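Acetylene hydratase (Pelobacter acetylenicus, PDB 2E7Z) hydrates acetylene to acetaldehyde without net redox chemistry, using a tungsten-bis(molybdopterin guanine dinucleotide) cofactor and a [4Fe-4S] cluster. Local coordinates at residues Y116-G127 with I334-L343. Numbering follows the deposited sequence. Where two conformers were deposited one is given.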
ATOM      1  N   TYR A 116       9.359  -2.156 -14.719  1.00  6.77           N
ATOM      2  CA  TYR A 116      10.659  -1.499 -14.564  1.00  7.61           C
ATOM      3  C   TYR A 116      10.631  -0.020 -14.958  1.00  7.50           C
ATOM      4  O   TYR A 116      11.663   0.550 -15.308  1.00  9.43           O
ATOM      5  CB  TYR A 116      11.762  -2.244 -15.320  1.00  7.57           C
ATOM      6  CG  TYR A 116      11.933  -3.665 -14.840  1.00  6.73           C
ATOM      7  CD1 TYR A 116      12.683  -3.941 -13.709  1.00  8.13           C
ATOM      8  CD2 TYR A 116      11.280  -4.723 -15.481  1.00  6.92           C
ATOM      9  CE1 TYR A 116      12.831  -5.242 -13.237  1.00  7.30           C
ATOM     10  CE2 TYR A 116      11.391  -6.041 -15.008  1.00  7.30           C
ATOM     11  CZ  TYR A 116      12.167  -6.278 -13.867  1.00  7.65           C
ATOM     12  OH  TYR A 116      12.310  -7.546 -13.360  1.00  8.40           O
ATOM     13  N   GLY A 117       9.472   0.619 -14.846  1.00  7.22           N
ATOM     14  CA  GLY A 117       9.318   2.042 -15.200  1.00  7.59           C
ATOM     15  C   GLY A 117       8.639   2.288 -16.527  1.00  7.06           C
ATOM     16  O   GLY A 117       8.300   3.452 -16.854  1.00  7.59           O
ATOM     17  N   THR A 118       8.429   1.221 -17.315  1.00  6.92           N
ATOM     18  CA  THR A 118       7.867   1.425 -18.633  1.00  7.04           C
ATOM     19  C   THR A 118       6.377   1.773 -18.629  1.00  6.80           C
ATOM     20  O   THR A 118       5.889   2.311 -19.619  1.00  7.14           O
ATOM     21  CB  THR A 118       8.128   0.222 -19.575  1.00  7.19           C
ATOM     22  OG1 THR A 118       7.515  -0.961 -19.055  1.00  7.28           O
ATOM     23  CG2 THR A 118       9.626   0.003 -19.760  1.00  7.45           C
ATOM     24  N   LEU A 119       5.667   1.507 -17.523  1.00  6.48           N
ATOM     25  CA  LEU A 119       4.280   1.900 -17.466  1.00  7.09           C
ATOM     26  C   LEU A 119       4.128   3.414 -17.413  1.00  7.15           C
ATOM     27  O   LEU A 119       3.415   3.979 -18.215  1.00  7.12           O
ATOM     28  CB  LEU A 119       3.568   1.173 -16.305  1.00  7.02           C
ATOM     29  CG  LEU A 119       2.063   1.420 -16.148  1.00  7.22           C
ATOM     30  CD1 LEU A 119       1.678   2.738 -15.427  1.00  8.71           C
ATOM     31  CD2 LEU A 119       1.269   1.246 -17.463  1.00  7.86           C
ATOM     32  N   ARG A 120       4.821   4.064 -16.480  1.00  6.69           N
ATOM     33  CA  ARG A 120       4.732   5.530 -16.460  1.00  6.62           C
ATOM     34  C   ARG A 120       5.417   6.121 -17.706  1.00  6.78           C
ATOM     35  O   ARG A 120       5.014   7.169 -18.183  1.00  7.34           O
ATOM     36  CB  ARG A 120       5.324   6.154 -15.192  1.00  8.12           C
ATOM     37  CG  ARG A 120       4.545   5.789 -13.940  1.00  7.42           C
ATOM     38  CD  ARG A 120       3.102   6.303 -13.902  1.00  8.12           C
ATOM     39  NE  ARG A 120       2.896   7.762 -13.840  1.00  7.99           N
ATOM     40  CZ  ARG A 120       2.860   8.443 -12.701  1.00  8.14           C
ATOM     41  NH1 ARG A 120       3.161   7.874 -11.533  1.00  8.06           N
ATOM     42  NH2 ARG A 120       2.612   9.754 -12.770  1.00  9.06           N
ATOM     43  N   ARG A 121       6.441   5.427 -18.235  1.00  6.72           N
ATOM     44  CA  ARG A 121       7.054   5.832 -19.500  1.00  7.37           C
ATOM     45  C   ARG A 121       5.987   5.983 -20.579  1.00  7.66           C
ATOM     46  O   ARG A 121       5.877   7.014 -21.253  1.00  8.70           O
ATOM     47  CB  ARG A 121       8.144   4.854 -19.883  1.00  7.18           C
ATOM     48  CG  ARG A 121       8.976   5.213 -21.112  1.00  8.16           C
ATOM     49  CD  ARG A 121       9.980   4.098 -21.319  1.00  7.85           C
ATOM     50  NE  ARG A 121      10.931   4.357 -22.405  1.00  8.43           N
ATOM     51  CZ  ARG A 121      12.133   4.929 -22.244  1.00  8.71           C
ATOM     52  NH1 ARG A 121      12.542   5.323 -21.028  1.00  9.72           N
ATOM     53  NH2 ARG A 121      12.931   5.127 -23.308  1.00  9.25           N
ATOM     54  N   PHE A 122       5.188   4.937 -20.745  1.00  7.09           N
ATOM     55  CA  PHE A 122       4.096   4.958 -21.699  1.00  7.27           C
ATOM     56  C   PHE A 122       3.105   6.080 -21.436  1.00  7.53           C
ATOM     57  O   PHE A 122       2.753   6.839 -22.353  1.00  8.04           O
ATOM     58  CB  PHE A 122       3.374   3.588 -21.653  1.00  7.16           C
ATOM     59  CG  PHE A 122       2.095   3.535 -22.432  1.00  8.81           C
ATOM     60  CD1 PHE A 122       2.118   3.438 -23.819  1.00  9.71           C
ATOM     61  CD2 PHE A 122       0.870   3.542 -21.787  1.00 11.76           C
ATOM     62  CE1 PHE A 122       0.953   3.425 -24.553  1.00 12.37           C
ATOM     63  CE2 PHE A 122      -0.322   3.483 -22.517  1.00 12.57           C
ATOM     64  CZ  PHE A 122      -0.270   3.434 -23.901  1.00 14.47           C
ATOM     65  N   MET A 123       2.663   6.214 -20.181  1.00  7.45           N
ATOM     66  CA  MET A 123       1.701   7.255 -19.864  1.00  7.46           C
ATOM     67  C   MET A 123       2.290   8.647 -20.124  1.00  7.10           C
ATOM     68  O   MET A 123       1.583   9.522 -20.620  1.00  8.09           O
ATOM     69  CB  MET A 123       1.250   7.171 -18.410  1.00  7.69           C
ATOM     70  CG  MET A 123       0.453   5.892 -18.135  1.00  7.85           C
ATOM     71  SD  MET A 123      -0.209   5.902 -16.434  1.00  7.59           S
ATOM     72  CE  MET A 123      -1.546   7.120 -16.612  1.00  7.52           C
ATOM     73  N   ASN A 124       3.571   8.835 -19.797  1.00  7.51           N
ATOM     74  CA  ASN A 124       4.211  10.157 -19.941  1.00  7.89           C
ATOM     75  C   ASN A 124       4.410  10.525 -21.389  1.00  9.24           C
ATOM     76  O   ASN A 124       4.270  11.688 -21.742  1.00 10.59           O
ATOM     77  CB  ASN A 124       5.501  10.176 -19.121  1.00  8.48           C
ATOM     78  CG  ASN A 124       5.213  10.248 -17.623  1.00  8.02           C
ATOM     79  OD1 ASN A 124       4.143  10.716 -17.221  1.00  8.54           O
ATOM     80  ND2 ASN A 124       6.166   9.814 -16.796  1.00  8.22           N
ATOM     81  N   LEU A 125       4.646   9.524 -22.234  1.00  8.99           N
ATOM     82  CA  LEU A 125       4.726   9.755 -23.668  1.00  9.27           C
ATOM     83  C   LEU A 125       3.348  10.011 -24.274  1.00  9.46           C
ATOM     84  O   LEU A 125       3.222  10.822 -25.190  1.00 11.27           O
ATOM     85  CB  LEU A 125       5.408   8.577 -24.384  1.00  9.60           C
ATOM     86  CG  LEU A 125       6.890   8.451 -24.035  1.00 10.33           C
ATOM     87  CD1 LEU A 125       7.426   7.102 -24.381  1.00 10.01           C
ATOM     88  CD2 LEU A 125       7.700   9.527 -24.800  1.00 11.56           C
ATOM     89  N   LEU A 126       2.314   9.322 -23.804  1.00  9.40           N
ATOM     90  CA  LEU A 126       0.980   9.622 -24.310  1.00 10.45           C
ATOM     91  C   LEU A 126       0.502  10.998 -23.865  1.00 10.26           C
ATOM     92  O   LEU A 126      -0.188  11.689 -24.623  1.00 10.76           O
ATOM     93  CB  LEU A 126      -0.031   8.609 -23.798  1.00 11.82           C
ATOM     94  CG  LEU A 126      -0.211   7.255 -24.458  1.00 16.86           C
ATOM     95  CD1 LEU A 126      -1.454   6.610 -23.824  1.00 19.39           C
ATOM     96  CD2 LEU A 126      -0.375   7.259 -25.988  1.00 18.29           C
ATOM     97  N   GLY A 127       0.855  11.383 -22.636  1.00  8.58           N
ATOM     98  CA  GLY A 127       0.487  12.674 -22.038  1.00  8.92           C
ATOM     99  C   GLY A 127      -0.499  12.566 -20.899  1.00  9.00           C
ATOM    100  O   GLY A 127      -1.139  13.537 -20.546  1.00  9.42           O
ATOM    101  N   ILE A 334      14.480   3.160 -11.946  1.00  7.55           N
ATOM    102  CA  ILE A 334      13.118   3.083 -12.481  1.00  8.17           C
ATOM    103  C   ILE A 334      12.623   4.510 -12.779  1.00  7.85           C
ATOM    104  O   ILE A 334      11.957   4.754 -13.787  1.00  7.63           O
ATOM    105  CB  ILE A 334      12.219   2.388 -11.472  1.00  7.89           C
ATOM    106  CG1 ILE A 334      12.542   0.878 -11.443  1.00  9.38           C
ATOM    107  CG2 ILE A 334      10.737   2.638 -11.755  1.00  8.53           C
ATOM    108  CD1 ILE A 334      11.849   0.097 -10.315  1.00 10.83           C
ATOM    109  N   SER A 335      12.966   5.460 -11.898  1.00  8.32           N
ATOM    110  CA  SER A 335      12.536   6.829 -12.084  1.00  9.31           C
ATOM    111  C   SER A 335      12.980   7.392 -13.414  1.00  8.93           C
ATOM    112  O   SER A 335      12.237   8.163 -14.015  1.00 10.12           O
ATOM    113  CB  SER A 335      13.130   7.739 -10.992  1.00  9.10           C
ATOM    114  OG  SER A 335      12.686   7.323  -9.703  1.00 10.13           O
ATOM    115  N   LYS A 336      14.178   7.019 -13.862  0.50  6.74           N
ATOM    116  CA  LYS A 336      14.707   7.545 -15.124  0.50  8.75           C
ATOM    117  C   LYS A 336      14.001   6.888 -16.312  0.50  6.75           C
ATOM    118  O   LYS A 336      13.670   7.542 -17.292  0.50  5.60           O
ATOM    119  CB  LYS A 336      16.211   7.324 -15.176  0.50  8.87           C
ATOM    120  CG  LYS A 336      16.951   8.013 -14.032  0.50 11.80           C
ATOM    121  CD  LYS A 336      18.421   8.190 -14.353  0.50 14.08           C
ATOM    122  CE  LYS A 336      18.960   9.460 -13.711  0.50 16.57           C
ATOM    123  NZ  LYS A 336      18.187  10.652 -14.136  0.50 17.80           N
ATOM    124  N   ILE A 337      13.735   5.576 -16.192  1.00  7.86           N
ATOM    125  CA  ILE A 337      12.999   4.834 -17.234  1.00  8.10           C
ATOM    126  C   ILE A 337      11.590   5.428 -17.398  1.00  7.94           C
ATOM    127  O   ILE A 337      11.070   5.507 -18.505  1.00  8.31           O
ATOM    128  CB  ILE A 337      12.989   3.293 -16.939  1.00  7.80           C
ATOM    129  CG1 ILE A 337      14.431   2.798 -17.043  1.00  8.31           C
ATOM    130  CG2 ILE A 337      12.076   2.548 -17.926  1.00  9.40           C
ATOM    131  CD1 ILE A 337      14.656   1.389 -16.518  1.00 10.18           C
ATOM    132  N   GLN A 338      11.003   5.885 -16.302  1.00  7.61           N
ATOM    133  CA  GLN A 338       9.643   6.448 -16.332  1.00  7.50           C
ATOM    134  C   GLN A 338       9.507   7.766 -17.126  1.00  7.80           C
ATOM    135  O   GLN A 338       8.405   8.114 -17.516  1.00  8.19           O
ATOM    136  CB  GLN A 338       9.108   6.646 -14.919  1.00  7.28           C
ATOM    137  CG  GLN A 338       8.889   5.339 -14.194  1.00  7.75           C
ATOM    138  CD  GLN A 338       8.401   5.503 -12.772  1.00  7.64           C
ATOM    139  OE1 GLN A 338       8.814   6.461 -12.092  1.00  8.14           O
ATOM    140  NE2 GLN A 338       7.553   4.564 -12.279  1.00  7.47           N
ATOM    141  N   MET A 339      10.608   8.512 -17.329  1.00  8.23           N
ATOM    142  CA  MET A 339      10.598   9.715 -18.198  1.00  9.08           C
ATOM    143  C   MET A 339       9.530  10.691 -17.773  1.00  8.78           C
ATOM    144  O   MET A 339       8.813  11.242 -18.616  1.00  9.42           O
ATOM    145  CB  MET A 339      10.382   9.306 -19.655  1.00  9.94           C
ATOM    146  CG  MET A 339      11.596   8.676 -20.248  1.00 10.55           C
ATOM    147  SD  MET A 339      11.385   8.225 -21.998  1.00 11.61           S
ATOM    148  CE  MET A 339      10.873   9.785 -22.752  1.00 11.78           C
ATOM    149  N   HIS A 340       9.459  10.962 -16.465  1.00  8.89           N
ATOM    150  CA  HIS A 340       8.606  12.054 -15.976  1.00  9.35           C
ATOM    151  C   HIS A 340       8.914  13.416 -16.588  1.00 10.30           C
ATOM    152  O   HIS A 340       8.014  14.225 -16.755  1.00 11.31           O
ATOM    153  CB  HIS A 340       8.693  12.149 -14.458  1.00  9.20           C
ATOM    154  CG  HIS A 340       8.216  10.910 -13.775  1.00  8.75           C
ATOM    155  ND1 HIS A 340       6.886  10.549 -13.728  1.00  9.10           N
ATOM    156  CD2 HIS A 340       8.902   9.937 -13.127  1.00  8.92           C
ATOM    157  CE1 HIS A 340       6.770   9.401 -13.073  1.00  8.85           C
ATOM    158  NE2 HIS A 340       7.976   9.012 -12.685  1.00  9.23           N
ATOM    159  N   GLU A 341      10.159  13.634 -16.960  0.50  9.63           N
ATOM    160  CA  GLU A 341      10.441  14.951 -17.523  0.70 12.16           C
ATOM    161  C   GLU A 341       9.756  15.140 -18.867  0.50 11.11           C
ATOM    162  O   GLU A 341       9.403  16.285 -19.197  0.50 11.43           O
ATOM    163  CB  GLU A 341      11.934  15.285 -17.565  0.70 12.71           C
ATOM    164  CG  GLU A 341      12.203  16.719 -17.984  0.70 14.89           C
ATOM    165  CD  GLU A 341      11.844  17.735 -16.917  0.70 17.04           C
ATOM    166  OE1 GLU A 341      12.449  17.688 -15.835  0.70 19.68           O
ATOM    167  OE2 GLU A 341      10.996  18.618 -17.179  0.70 20.33           O
ATOM    168  N   ALA A 342       9.497  14.062 -19.601  1.00 11.87           N
ATOM    169  CA  ALA A 342       8.835  14.134 -20.881  1.00 11.74           C
ATOM    170  C   ALA A 342       7.388  14.582 -20.824  1.00 11.70           C
ATOM    171  O   ALA A 342       6.884  15.080 -21.823  1.00 12.69           O
ATOM    172  CB  ALA A 342       8.930  12.822 -21.625  1.00 12.59           C
ATOM    173  N   LEU A 343       6.708  14.354 -19.699  1.00 10.62           N
ATOM    174  CA  LEU A 343       5.312  14.772 -19.591  1.00 11.39           C
ATOM    175  C   LEU A 343       5.250  16.300 -19.477  1.00 12.21           C
ATOM    176  O   LEU A 343       5.849  16.877 -18.563  1.00 13.64           O
ATOM    177  CB  LEU A 343       4.681  14.184 -18.358  1.00 10.81           C
ATOM    178  CG  LEU A 343       3.194  14.442 -18.121  1.00 11.59           C
ATOM    179  CD1 LEU A 343       2.353  13.823 -19.228  1.00 13.37           C
ATOM    180  CD2 LEU A 343       2.803  13.884 -16.784  1.00 12.66           C
TER
HETATM  181  O   HOH W   1       6.134   2.683 -14.164  1.00  7.01           O
HETATM  182  O   HOH W   2      14.794   6.795 -19.952  1.00 12.17           O
HETATM  183  O   HOH W   3       5.196  13.577 -23.557  1.00 13.90           O
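The backbones come closest where R121 of helix 118-126 passes Q338, in segment 334-343, with their CA atoms 4.1 Å apart, and they meet again at N124 and L343. G117, at the N-cap position of its helix, lets I334, I337 and Q338 close against the main chain; at its backbone angles, with I334 O and I337 CB so near, there is no place for a CB. Extended from CG to NE, with CG anti to the backbone N (chi1 -174°), R121 runs past the carbonyl of I337, and its NH1 donates to I337 O (2.9 Å) in the carbonyl plane, on a lone pair. M339 SD sits over one face of this guanidinium, offset toward the rim, 3.3 Å from R121 NH1, while R121 NE is bound to H507 O. N124 directs ND2 to Q338 O (2.9 Å), from above the carbonyl plane, and L343 CD2 packs against its OD1. H340 CE1 lies over the centre of the R120 guanidinium, the planes nearly perpendicular (84°); R120 NH2 is held by F387 O. Of the two ring nitrogens flanking CE1, NE2 donates to Q338 OE1 (2.7 Å), from above the carbonyl plane, and ND1 is hydrogen-bonded to Y362 OH. One water bridges R120 N and Q338 NE2, another N124 O and A342 O. Side-chain amide and guanidinium groups thus satisfy the consecutive carbonyls of I337 and Q338, amid apolar packing by I334, I337, M339 and L343.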